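Local coordinates for CELL division control protein 6 (Pyrobaculum aerophilum, PDB 1FNN) that binds ADP and magnesium as an AAA+ ATPase of the Cdc6/Cdc18 family and is probably involved in regulating DNA replication, at residues A[197-202]-A[218-223]; A[244-249]-A[273-278]. All coordinates share one frame; numbering follows the deposited sequence.

Contact 1 (A[197-202]-A[218-223]). With ADP (adenosine-5'-diphosphate), chain D.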
ATOM      1  N   GLN A 197      -8.416  -8.081   3.621  1.00 37.52           N
ATOM      2  CA  GLN A 197      -8.311  -7.563   2.234  1.00 37.19           C
ATOM      3  C   GLN A 197      -6.902  -7.764   1.722  1.00 40.52           C
ATOM      4  O   GLN A 197      -6.690  -8.123   0.543  1.00 38.92           O
ATOM      5  CB  GLN A 197      -8.695  -6.076   2.275  1.00 31.76           C
ATOM      6  CG  GLN A 197     -10.184  -5.909   2.621  1.00 36.48           C
ATOM      7  CD  GLN A 197     -10.544  -4.475   2.862  1.00 39.12           C
ATOM      8  OE1 GLN A 197      -9.756  -3.556   3.144  1.00 36.51           O
ATOM      9  NE2 GLN A 197     -11.852  -4.250   2.742  1.00 42.50           N
ATOM     10  N   ILE A 198      -5.896  -7.467   2.580  1.00 35.53           N
ATOM     11  CA  ILE A 198      -4.507  -7.784   2.204  1.00 37.59           C
ATOM     12  C   ILE A 198      -4.335  -9.232   1.816  1.00 37.56           C
ATOM     13  O   ILE A 198      -3.752  -9.606   0.781  1.00 37.15           O
ATOM     14  CB  ILE A 198      -3.493  -7.405   3.303  1.00 38.87           C
ATOM     15  CG1 ILE A 198      -3.443  -5.888   3.457  1.00 37.78           C
ATOM     16  CG2 ILE A 198      -2.118  -7.962   2.961  1.00 34.43           C
ATOM     17  CD1 ILE A 198      -2.824  -5.160   2.258  1.00 40.33           C
ATOM     18  N   PHE A 199      -4.866 -10.159   2.620  1.00 36.60           N
ATOM     19  CA  PHE A 199      -4.818 -11.565   2.299  1.00 37.83           C
ATOM     20  C   PHE A 199      -5.407 -11.792   0.870  1.00 35.32           C
ATOM     21  O   PHE A 199      -4.810 -12.612   0.163  1.00 33.16           O
ATOM     22  CB  PHE A 199      -5.616 -12.391   3.303  1.00 37.74           C
ATOM     23  CG  PHE A 199      -5.722 -13.837   2.950  1.00 39.70           C
ATOM     24  CD1 PHE A 199      -4.737 -14.729   3.308  1.00 40.13           C
ATOM     25  CD2 PHE A 199      -6.823 -14.316   2.250  1.00 40.90           C
ATOM     26  CE1 PHE A 199      -4.819 -16.059   2.992  1.00 38.75           C
ATOM     27  CE2 PHE A 199      -6.914 -15.656   1.926  1.00 44.11           C
ATOM     28  CZ  PHE A 199      -5.917 -16.541   2.292  1.00 43.37           C
ATOM     29  N   ASP A 200      -6.572 -11.229   0.597  1.00 36.92           N
ATOM     30  CA  ASP A 200      -7.176 -11.551  -0.734  1.00 40.97           C
ATOM     31  C   ASP A 200      -6.272 -11.066  -1.872  1.00 37.92           C
ATOM     32  O   ASP A 200      -6.162 -11.683  -2.920  1.00 39.76           O
ATOM     33  CB  ASP A 200      -8.551 -10.948  -0.843  1.00 41.78           C
ATOM     34  CG  ASP A 200      -9.586 -11.482   0.137  1.00 42.75           C
ATOM     35  OD1 ASP A 200      -9.517 -12.659   0.523  1.00 46.37           O
ATOM     36  OD2 ASP A 200     -10.463 -10.684   0.499  1.00 38.00           O
ATOM     37  N   ILE A 201      -5.703  -9.878  -1.743  1.00 37.02           N
ATOM     38  CA  ILE A 201      -4.751  -9.359  -2.714  1.00 37.21           C
ATOM     39  C   ILE A 201      -3.571 -10.305  -2.877  1.00 39.65           C
ATOM     40  O   ILE A 201      -3.145 -10.656  -3.994  1.00 31.54           O
ATOM     41  CB  ILE A 201      -4.278  -7.980  -2.300  1.00 31.51           C
ATOM     42  CG1 ILE A 201      -5.506  -7.045  -2.341  1.00 38.43           C
ATOM     43  CG2 ILE A 201      -3.122  -7.462  -3.173  1.00 32.64           C
ATOM     44  CD1 ILE A 201      -5.210  -5.648  -1.795  1.00 41.84           C
ATOM     45  N   LEU A 202      -2.948 -10.676  -1.738  1.00 32.83           N
ATOM     46  CA  LEU A 202      -1.811 -11.584  -1.811  1.00 32.30           C
ATOM     47  C   LEU A 202      -2.161 -12.946  -2.372  1.00 31.16           C
ATOM     48  O   LEU A 202      -1.344 -13.533  -3.100  1.00 37.02           O
ATOM     49  CB  LEU A 202      -1.161 -11.786  -0.430  1.00 34.44           C
ATOM     50  CG  LEU A 202      -0.553 -10.562   0.238  1.00 37.88           C
ATOM     51  CD1 LEU A 202       0.117 -10.939   1.573  1.00 32.02           C
ATOM     52  CD2 LEU A 202       0.537  -9.963  -0.637  1.00 31.53           C
ATOM     53  N   ASP A 218      -1.699 -20.055   5.560  1.00 39.74           N
ATOM     54  CA  ASP A 218      -1.149 -19.520   6.814  1.00 44.14           C
ATOM     55  C   ASP A 218      -0.021 -18.538   6.538  1.00 38.51           C
ATOM     56  O   ASP A 218       0.085 -17.556   7.273  1.00 38.97           O
ATOM     57  CB  ASP A 218      -0.589 -20.600   7.749  1.00 50.19           C
ATOM     58  CG  ASP A 218      -1.687 -21.373   8.460  1.00 57.25           C
ATOM     59  OD1 ASP A 218      -2.864 -20.967   8.392  1.00 65.81           O
ATOM     60  OD2 ASP A 218      -1.360 -22.403   9.092  1.00 61.51           O
ATOM     61  N   ILE A 219       0.818 -18.807   5.531  1.00 34.36           N
ATOM     62  CA  ILE A 219       1.932 -17.884   5.264  1.00 33.69           C
ATOM     63  C   ILE A 219       1.439 -16.533   4.779  1.00 37.29           C
ATOM     64  O   ILE A 219       2.006 -15.467   5.063  1.00 34.84           O
ATOM     65  CB  ILE A 219       2.942 -18.502   4.294  1.00 40.43           C
ATOM     66  CG1 ILE A 219       3.877 -19.462   5.049  1.00 45.23           C
ATOM     67  CG2 ILE A 219       3.773 -17.468   3.524  1.00 35.99           C
ATOM     68  CD1 ILE A 219       5.017 -18.788   5.798  1.00 38.36           C
ATOM     69  N   LEU A 220       0.398 -16.555   3.937  1.00 38.54           N
ATOM     70  CA  LEU A 220      -0.154 -15.302   3.395  1.00 37.13           C
ATOM     71  C   LEU A 220      -0.822 -14.551   4.552  1.00 39.11           C
ATOM     72  O   LEU A 220      -0.735 -13.330   4.643  1.00 37.03           O
ATOM     73  CB  LEU A 220      -1.208 -15.723   2.351  1.00 41.80           C
ATOM     74  CG  LEU A 220      -0.843 -15.717   0.868  1.00 50.92           C
ATOM     75  CD1 LEU A 220       0.636 -15.843   0.588  1.00 41.10           C
ATOM     76  CD2 LEU A 220      -1.680 -16.715   0.067  1.00 45.56           C
ATOM     77  N   GLN A 221      -1.495 -15.328   5.425  1.00 37.40           N
ATOM     78  CA  GLN A 221      -2.146 -14.697   6.584  1.00 41.42           C
ATOM     79  C   GLN A 221      -1.144 -14.006   7.521  1.00 37.14           C
ATOM     80  O   GLN A 221      -1.411 -12.883   7.973  1.00 39.33           O
ATOM     81  CB  GLN A 221      -2.989 -15.681   7.380  1.00 42.93           C
ATOM     82  CG  GLN A 221      -4.314 -16.128   6.798  1.00 56.09           C
ATOM     83  CD  GLN A 221      -4.837 -17.385   7.470  1.00 62.43           C
ATOM     84  OE1 GLN A 221      -4.103 -18.123   8.145  1.00 67.54           O
ATOM     85  NE2 GLN A 221      -6.122 -17.670   7.308  1.00 66.41           N
ATOM     86  N   MET A 222       0.028 -14.593   7.655  1.00 39.20           N
ATOM     87  CA  MET A 222       1.133 -14.004   8.454  1.00 39.65           C
ATOM     88  C   MET A 222       1.577 -12.661   7.948  1.00 41.01           C
ATOM     89  O   MET A 222       1.751 -11.639   8.661  1.00 35.81           O
ATOM     90  CB  MET A 222       2.240 -15.048   8.482  1.00 37.60           C
ATOM     91  CG  MET A 222       3.542 -14.656   9.175  1.00 38.01           C
ATOM     92  SD  MET A 222       4.817 -15.924   9.006  1.00 35.49           S
ATOM     93  CE  MET A 222       6.226 -15.110   9.735  1.00 36.46           C
ATOM     94  N   ILE A 223       1.757 -12.600   6.590  1.00 36.81           N
ATOM     95  CA  ILE A 223       2.145 -11.342   5.975  1.00 31.61           C
ATOM     96  C   ILE A 223       1.017 -10.322   6.083  1.00 28.56           C
ATOM     97  O   ILE A 223       1.256  -9.163   6.359  1.00 33.66           O
ATOM     98  CB  ILE A 223       2.463 -11.537   4.444  1.00 37.63           C
ATOM     99  CG1 ILE A 223       3.599 -12.528   4.311  1.00 35.47           C
ATOM    100  CG2 ILE A 223       2.742 -10.163   3.844  1.00 33.74           C
ATOM    101  CD1 ILE A 223       4.032 -12.904   2.881  1.00 36.98           C
TER
HETATM  102  PB  ADP D 398      -1.115   3.796  -4.390  1.00 37.26           P
HETATM  103  O1B ADP D 398      -1.047   4.754  -5.572  1.00 34.66           O
HETATM  104  O2B ADP D 398      -2.321   3.892  -3.643  1.00 39.89           O
HETATM  105  O3B ADP D 398       0.047   4.215  -3.612  1.00 37.48           O
HETATM  106  PA  ADP D 398      -0.847   1.342  -5.795  1.00 36.67           P
HETATM  107  O1A ADP D 398      -1.898   1.581  -6.799  1.00 37.96           O
HETATM  108  O2A ADP D 398       0.494   1.491  -6.373  1.00 36.56           O
HETATM  109  O3A ADP D 398      -1.039   2.265  -4.584  1.00 37.58           O
HETATM  110  O5' ADP D 398      -0.911  -0.188  -5.210  1.00 36.16           O
HETATM  111  C5' ADP D 398       0.245  -0.623  -4.516  1.00 34.33           C
HETATM  112  C4' ADP D 398       0.505  -2.071  -4.981  1.00 34.39           C
HETATM  113  O4' ADP D 398      -0.606  -2.855  -4.608  1.00 34.50           O
HETATM  114  C3' ADP D 398       0.634  -2.242  -6.489  1.00 34.84           C
HETATM  115  O3' ADP D 398       1.508  -3.330  -6.734  1.00 35.06           O
HETATM  116  C2' ADP D 398      -0.792  -2.495  -6.842  1.00 37.05           C
HETATM  117  O2' ADP D 398      -0.932  -3.183  -8.086  1.00 35.23           O
HETATM  118  C1' ADP D 398      -1.216  -3.430  -5.702  1.00 36.11           C
HETATM  119  N9  ADP D 398      -2.601  -3.255  -5.496  1.00 33.44           N
HETATM  120  C8  ADP D 398      -3.186  -2.236  -4.793  1.00 35.88           C
HETATM  121  N7  ADP D 398      -4.444  -2.417  -4.516  1.00 32.40           N
HETATM  122  C5  ADP D 398      -4.702  -3.654  -5.082  1.00 29.59           C
HETATM  123  C6  ADP D 398      -5.877  -4.418  -5.162  1.00 32.67           C
HETATM  124  N6  ADP D 398      -7.017  -3.980  -4.652  1.00 35.34           N
HETATM  125  N1  ADP D 398      -5.829  -5.587  -5.807  1.00 34.91           N
HETATM  126  C2  ADP D 398      -4.687  -5.977  -6.341  1.00 31.05           C
HETATM  127  N3  ADP D 398      -3.507  -5.360  -6.343  1.00 35.76           N
HETATM  128  C4  ADP D 398      -3.594  -4.175  -5.681  1.00 31.49           C
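F199 reaches from helix 195-209 across the side of helix 217-227, the CD1-CE1 side of its ring reaching L220 and Q221. Its CG lies anti to the backbone N (chi1 174°), beside the carbonyl carbon, and the ring continues from there to the neighbouring helix. The F199 and L220 side chains cross at about a right angle, and F199 CE1 comes to 3.7 Å from L220 CB. Q221 meets the same two ring atoms, CD1 and CE1, through its CG: CG of Q221 is 3.8 Å from F199 CD1, so the ring is bracketed by two methylenes that approach it obliquely.

One turn further along, the CB of L202 points toward the partner helix. Its CD1 packs 3.6 Å from CG2 of I223, the two side chains meeting at a slant, while L202 CB lies 4.2 Å from L220 CG. L220 therefore sits between F199 and L202, a wedge of branched carbon in an interface with no hydrogen bond across it. The axes of the two short segments approach to 8.8 Å at 129° between their N-to-C directions, a steep crossing nearer antiparallel than parallel.

I201, which takes no part in this packing, lays CD1 3.6 Å from C6 of the ADP adenine, so one helix carries both nucleotide and helix contacts. This is core packing of the Cdc6 AAA+ lid. Helix 240-256 closes over it, receiving L202 on I244, L220 on L247 and I223 on I246, and helix 264-274 covers the I219, M222 and I223 side of helix 217-227.

Contact 2 (A[244-249]-A[273-278]); sequences IDILYR and EVLFGI. With ADP (adenosine-5'-diphosphate), chain D.
The 2.7 Å salt bridge from R249 NE to D245 OD1 links two residues one turn apart on helix 240-256, and V274 packs on the pair. The N-H...O angle is 149°, and D245 OD1 lies close to the guanidinium plane, whereas the nitrogen approaches from above the carboxylate plane. The arginine chain is extended from CG to NE. V274 CG1 rests over one face of the guanidinium, 3.5 Å from R249 NE, and also reaches 3.5 Å from D245 OD2, so a single methyl touches both members of the pair. An alanine in place of D245 removes both carboxylate oxygens, which would probably leave R249 NE without its charged mate, let the guanidinium turn more freely and open a gap beside V274 CG1.

The other methyl of V274 faces a different neighbour. CG2, held between the backbone N and the carbonyl carbon, comes to 3.6 Å from I246 CG1, and the isoleucine and valine chains run oblique to one another. Beyond it, I246 CD1 lies 4.2 Å from L275 CD1, a looser apolar touch. E273 adds only its CB, near R249 NH2; its carboxylate is not in contact, but the opposite charge 5.1 Å away, from E273 OE1 to R249 NH2, may still favour the guanidinium's placement.

At the surface, and with no hydrogen bond between the two segments, this is plain packing in the helical lid region, segment 244-249 falling within the Cdc6 AAA+ lid family. It joins helix 240-256 to the C-terminal end of helix 264-274, where L275 leaves helical geometry. I246 also packs on T227 of helix 217-227, and L275 on I226 of that helix, while I244 turns to helix 195-209 and the ADP ribose.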
ATOM      1  N   ILE A 244       2.847  -6.932  -0.785  1.00 33.73           N
ATOM      2  CA  ILE A 244       3.329  -7.700  -1.972  1.00 32.23           C
ATOM      3  C   ILE A 244       4.838  -7.778  -2.002  1.00 30.35           C
ATOM      4  O   ILE A 244       5.473  -8.771  -2.353  1.00 33.06           O
ATOM      5  CB  ILE A 244       2.755  -7.020  -3.262  1.00 32.11           C
ATOM      6  CG1 ILE A 244       1.226  -7.136  -3.261  1.00 32.80           C
ATOM      7  CG2 ILE A 244       3.408  -7.682  -4.488  1.00 30.11           C
ATOM      8  CD1 ILE A 244       0.478  -6.169  -4.195  1.00 33.84           C
ATOM      9  N   ASP A 245       5.535  -6.721  -1.605  1.00 30.17           N
ATOM     10  CA  ASP A 245       6.986  -6.701  -1.548  1.00 33.25           C
ATOM     11  C   ASP A 245       7.472  -7.773  -0.551  1.00 35.06           C
ATOM     12  O   ASP A 245       8.369  -8.548  -0.868  1.00 32.26           O
ATOM     13  CB  ASP A 245       7.387  -5.290  -1.125  1.00 38.60           C
ATOM     14  CG  ASP A 245       8.835  -4.917  -1.020  1.00 44.24           C
ATOM     15  OD1 ASP A 245       9.735  -5.620  -1.477  1.00 46.26           O
ATOM     16  OD2 ASP A 245       9.195  -3.865  -0.458  1.00 51.30           O
ATOM     17  N   ILE A 246       6.767  -7.914   0.596  1.00 33.10           N
ATOM     18  CA  ILE A 246       7.193  -8.946   1.548  1.00 33.57           C
ATOM     19  C   ILE A 246       6.958 -10.330   0.997  1.00 31.89           C
ATOM     20  O   ILE A 246       7.803 -11.213   1.212  1.00 33.15           O
ATOM     21  CB  ILE A 246       6.477  -8.746   2.932  1.00 31.93           C
ATOM     22  CG1 ILE A 246       7.085  -7.499   3.602  1.00 32.31           C
ATOM     23  CG2 ILE A 246       6.640 -10.029   3.744  1.00 32.30           C
ATOM     24  CD1 ILE A 246       6.179  -6.992   4.764  1.00 37.94           C
ATOM     25  N   LEU A 247       5.812 -10.601   0.360  1.00 34.11           N
ATOM     26  CA  LEU A 247       5.560 -11.901  -0.236  1.00 37.95           C
ATOM     27  C   LEU A 247       6.653 -12.298  -1.244  1.00 37.80           C
ATOM     28  O   LEU A 247       7.239 -13.398  -1.204  1.00 31.85           O
ATOM     29  CB  LEU A 247       4.190 -11.948  -0.928  1.00 38.05           C
ATOM     30  CG  LEU A 247       3.796 -13.194  -1.707  1.00 42.78           C
ATOM     31  CD1 LEU A 247       3.901 -14.477  -0.851  1.00 41.32           C
ATOM     32  CD2 LEU A 247       2.358 -13.131  -2.225  1.00 33.98           C
ATOM     33  N   TYR A 248       6.985 -11.338  -2.104  1.00 35.88           N
ATOM     34  CA  TYR A 248       7.973 -11.632  -3.169  1.00 36.18           C
ATOM     35  C   TYR A 248       9.363 -11.865  -2.590  1.00 36.33           C
ATOM     36  O   TYR A 248      10.089 -12.812  -2.921  1.00 33.79           O
ATOM     37  CB  TYR A 248       8.001 -10.426  -4.123  1.00 38.04           C
ATOM     38  CG  TYR A 248       8.976 -10.555  -5.280  1.00 37.60           C
ATOM     39  CD1 TYR A 248       8.923 -11.661  -6.118  1.00 37.42           C
ATOM     40  CD2 TYR A 248       9.928  -9.577  -5.524  1.00 37.21           C
ATOM     41  CE1 TYR A 248       9.799 -11.806  -7.183  1.00 36.75           C
ATOM     42  CE2 TYR A 248      10.813  -9.711  -6.590  1.00 39.64           C
ATOM     43  CZ  TYR A 248      10.734 -10.824  -7.404  1.00 39.66           C
ATOM     44  OH  TYR A 248      11.622 -10.952  -8.467  1.00 41.55           O
ATOM     45  N   ARG A 249       9.824 -11.002  -1.681  1.00 36.94           N
ATOM     46  CA  ARG A 249      11.064 -11.208  -0.954  1.00 35.35           C
ATOM     47  C   ARG A 249      11.104 -12.536  -0.186  1.00 35.09           C
ATOM     48  O   ARG A 249      12.156 -13.194  -0.220  1.00 39.45           O
ATOM     49  CB  ARG A 249      11.329 -10.110   0.104  1.00 37.23           C
ATOM     50  CG  ARG A 249      11.883  -8.845  -0.544  1.00 38.12           C
ATOM     51  CD  ARG A 249      11.688  -7.645   0.345  1.00 38.80           C
ATOM     52  NE  ARG A 249      12.024  -6.333  -0.159  1.00 37.63           N
ATOM     53  CZ  ARG A 249      13.227  -5.811  -0.233  1.00 36.66           C
ATOM     54  NH1 ARG A 249      13.373  -4.598  -0.717  1.00 38.03           N
ATOM     55  NH2 ARG A 249      14.293  -6.495   0.178  1.00 42.11           N
ATOM     56  N   GLU A 273      13.729  -6.440   6.441  1.00 48.20           N
ATOM     57  CA  GLU A 273      14.391  -5.584   5.470  1.00 45.74           C
ATOM     58  C   GLU A 273      13.564  -4.373   5.105  1.00 45.54           C
ATOM     59  O   GLU A 273      14.139  -3.359   4.686  1.00 51.97           O
ATOM     60  CB  GLU A 273      14.691  -6.379   4.175  1.00 50.53           C
ATOM     61  CG  GLU A 273      15.765  -7.425   4.414  1.00 57.20           C
ATOM     62  CD  GLU A 273      17.163  -6.907   4.172  1.00 64.39           C
ATOM     63  OE1 GLU A 273      17.409  -5.689   4.139  1.00 66.94           O
ATOM     64  OE2 GLU A 273      18.066  -7.756   4.004  1.00 78.99           O
ATOM     65  N   VAL A 274      12.235  -4.450   5.157  1.00 44.52           N
ATOM     66  CA  VAL A 274      11.407  -3.320   4.786  1.00 45.37           C
ATOM     67  C   VAL A 274      10.663  -2.649   5.944  1.00 53.55           C
ATOM     68  O   VAL A 274       9.916  -1.695   5.679  1.00 51.87           O
ATOM     69  CB  VAL A 274      10.346  -3.728   3.748  1.00 45.48           C
ATOM     70  CG1 VAL A 274      11.080  -4.180   2.466  1.00 50.24           C
ATOM     71  CG2 VAL A 274       9.452  -4.839   4.239  1.00 39.93           C
ATOM     72  N   LEU A 275      10.696  -3.255   7.138  1.00 51.35           N
ATOM     73  CA  LEU A 275       9.926  -2.653   8.240  1.00 55.38           C
ATOM     74  C   LEU A 275      10.799  -2.444   9.474  1.00 55.96           C
ATOM     75  O   LEU A 275      11.707  -3.264   9.669  1.00 55.47           O
ATOM     76  CB  LEU A 275       8.786  -3.565   8.700  1.00 50.68           C
ATOM     77  CG  LEU A 275       7.586  -3.698   7.783  1.00 47.29           C
ATOM     78  CD1 LEU A 275       6.581  -4.694   8.297  1.00 48.36           C
ATOM     79  CD2 LEU A 275       6.926  -2.328   7.594  1.00 55.58           C
ATOM     80  N   PHE A 276      10.360  -1.576  10.370  1.00 59.93           N
ATOM     81  CA  PHE A 276      10.945  -1.578  11.716  1.00 69.03           C
ATOM     82  C   PHE A 276      10.697  -2.954  12.356  1.00 67.93           C
ATOM     83  O   PHE A 276       9.550  -3.411  12.375  1.00 70.35           O
ATOM     84  CB  PHE A 276      10.277  -0.589  12.653  1.00 81.70           C
ATOM     85  CG  PHE A 276      10.517   0.876  12.518  1.00 89.66           C
ATOM     86  CD1 PHE A 276       9.655   1.682  11.791  1.00 92.73           C
ATOM     87  CD2 PHE A 276      11.619   1.459  13.127  1.00 93.48           C
ATOM     88  CE1 PHE A 276       9.887   3.038  11.674  1.00 94.17           C
ATOM     89  CE2 PHE A 276      11.854   2.820  13.012  1.00 95.01           C
ATOM     90  CZ  PHE A 276      10.987   3.609  12.284  1.00 94.27           C
ATOM     91  N   GLY A 277      11.747  -3.592  12.850  1.00 70.28           N
ATOM     92  CA  GLY A 277      11.547  -4.873  13.547  1.00 65.68           C
ATOM     93  C   GLY A 277      11.057  -4.580  14.964  1.00 62.38           C
ATOM     94  O   GLY A 277      10.296  -3.636  15.178  1.00 63.13           O
ATOM     95  N   ILE A 278      11.521  -5.362  15.946  1.00 58.90           N
ATOM     96  CA  ILE A 278      11.038  -5.127  17.324  1.00 55.68           C
ATOM     97  C   ILE A 278      12.064  -4.306  18.093  1.00 53.93           C
ATOM     98  O   ILE A 278      13.243  -4.624  18.123  1.00 49.93           O
ATOM     99  CB  ILE A 278      10.669  -6.450  18.012  1.00 48.98           C
ATOM    100  CG1 ILE A 278       9.329  -6.992  17.454  1.00 41.68           C
ATOM    101  CG2 ILE A 278      10.562  -6.235  19.521  1.00 52.07           C
ATOM    102  CD1 ILE A 278       9.198  -8.497  17.666  1.00 41.88           C
TER
HETATM  103  PB  ADP D 398      -1.115   3.796  -4.390  1.00 37.26           P
HETATM  104  O1B ADP D 398      -1.047   4.754  -5.572  1.00 34.66           O
HETATM  105  O2B ADP D 398      -2.321   3.892  -3.643  1.00 39.89           O
HETATM  106  O3B ADP D 398       0.047   4.215  -3.612  1.00 37.48           O
HETATM  107  PA  ADP D 398      -0.847   1.342  -5.795  1.00 36.67           P
HETATM  108  O1A ADP D 398      -1.898   1.581  -6.799  1.00 37.96           O
HETATM  109  O2A ADP D 398       0.494   1.491  -6.373  1.00 36.56           O
HETATM  110  O3A ADP D 398      -1.039   2.265  -4.584  1.00 37.58           O
HETATM  111  O5' ADP D 398      -0.911  -0.188  -5.210  1.00 36.16           O
HETATM  112  C5' ADP D 398       0.245  -0.623  -4.516  1.00 34.33           C
HETATM  113  C4' ADP D 398       0.505  -2.071  -4.981  1.00 34.39           C
HETATM  114  O4' ADP D 398      -0.606  -2.855  -4.608  1.00 34.50           O
HETATM  115  C3' ADP D 398       0.634  -2.242  -6.489  1.00 34.84           C
HETATM  116  O3' ADP D 398       1.508  -3.330  -6.734  1.00 35.06           O
HETATM  117  C2' ADP D 398      -0.792  -2.495  -6.842  1.00 37.05           C
HETATM  118  O2' ADP D 398      -0.932  -3.183  -8.086  1.00 35.23           O
HETATM  119  C1' ADP D 398      -1.216  -3.430  -5.702  1.00 36.11           C
HETATM  120  N9  ADP D 398      -2.601  -3.255  -5.496  1.00 33.44           N
HETATM  121  C8  ADP D 398      -3.186  -2.236  -4.793  1.00 35.88           C
HETATM  122  N7  ADP D 398      -4.444  -2.417  -4.516  1.00 32.40           N
HETATM  123  C5  ADP D 398      -4.702  -3.654  -5.082  1.00 29.59           C
HETATM  124  C6  ADP D 398      -5.877  -4.418  -5.162  1.00 32.67           C
HETATM  125  N6  ADP D 398      -7.017  -3.980  -4.652  1.00 35.34           N
HETATM  126  N1  ADP D 398      -5.829  -5.587  -5.807  1.00 34.91           N
HETATM  127  C2  ADP D 398      -4.687  -5.977  -6.341  1.00 31.05           C
HETATM  128  N3  ADP D 398      -3.507  -5.360  -6.343  1.00 35.76           N
HETATM  129  C4  ADP D 398      -3.594  -4.175  -5.681  1.00 31.49           C

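How the contacts relate
The two contacts show how a small helical lid can be built from successive pairings. They follow in series along the chain: contact 1 joins helices 195-209 and 217-227, and contact 2 joins the next two, helix 240-256 with the end of helix 264-274. Their centres lie 13 Å apart and they touch, since I223 CD1 meets L247 CA at 3.6 Å. Helix 240-256 thus packs against both helices of contact 1. Both contacts also border ADP, one through its adenine and the other through its ribose, which ties the lid's packing to the nucleotide pocket.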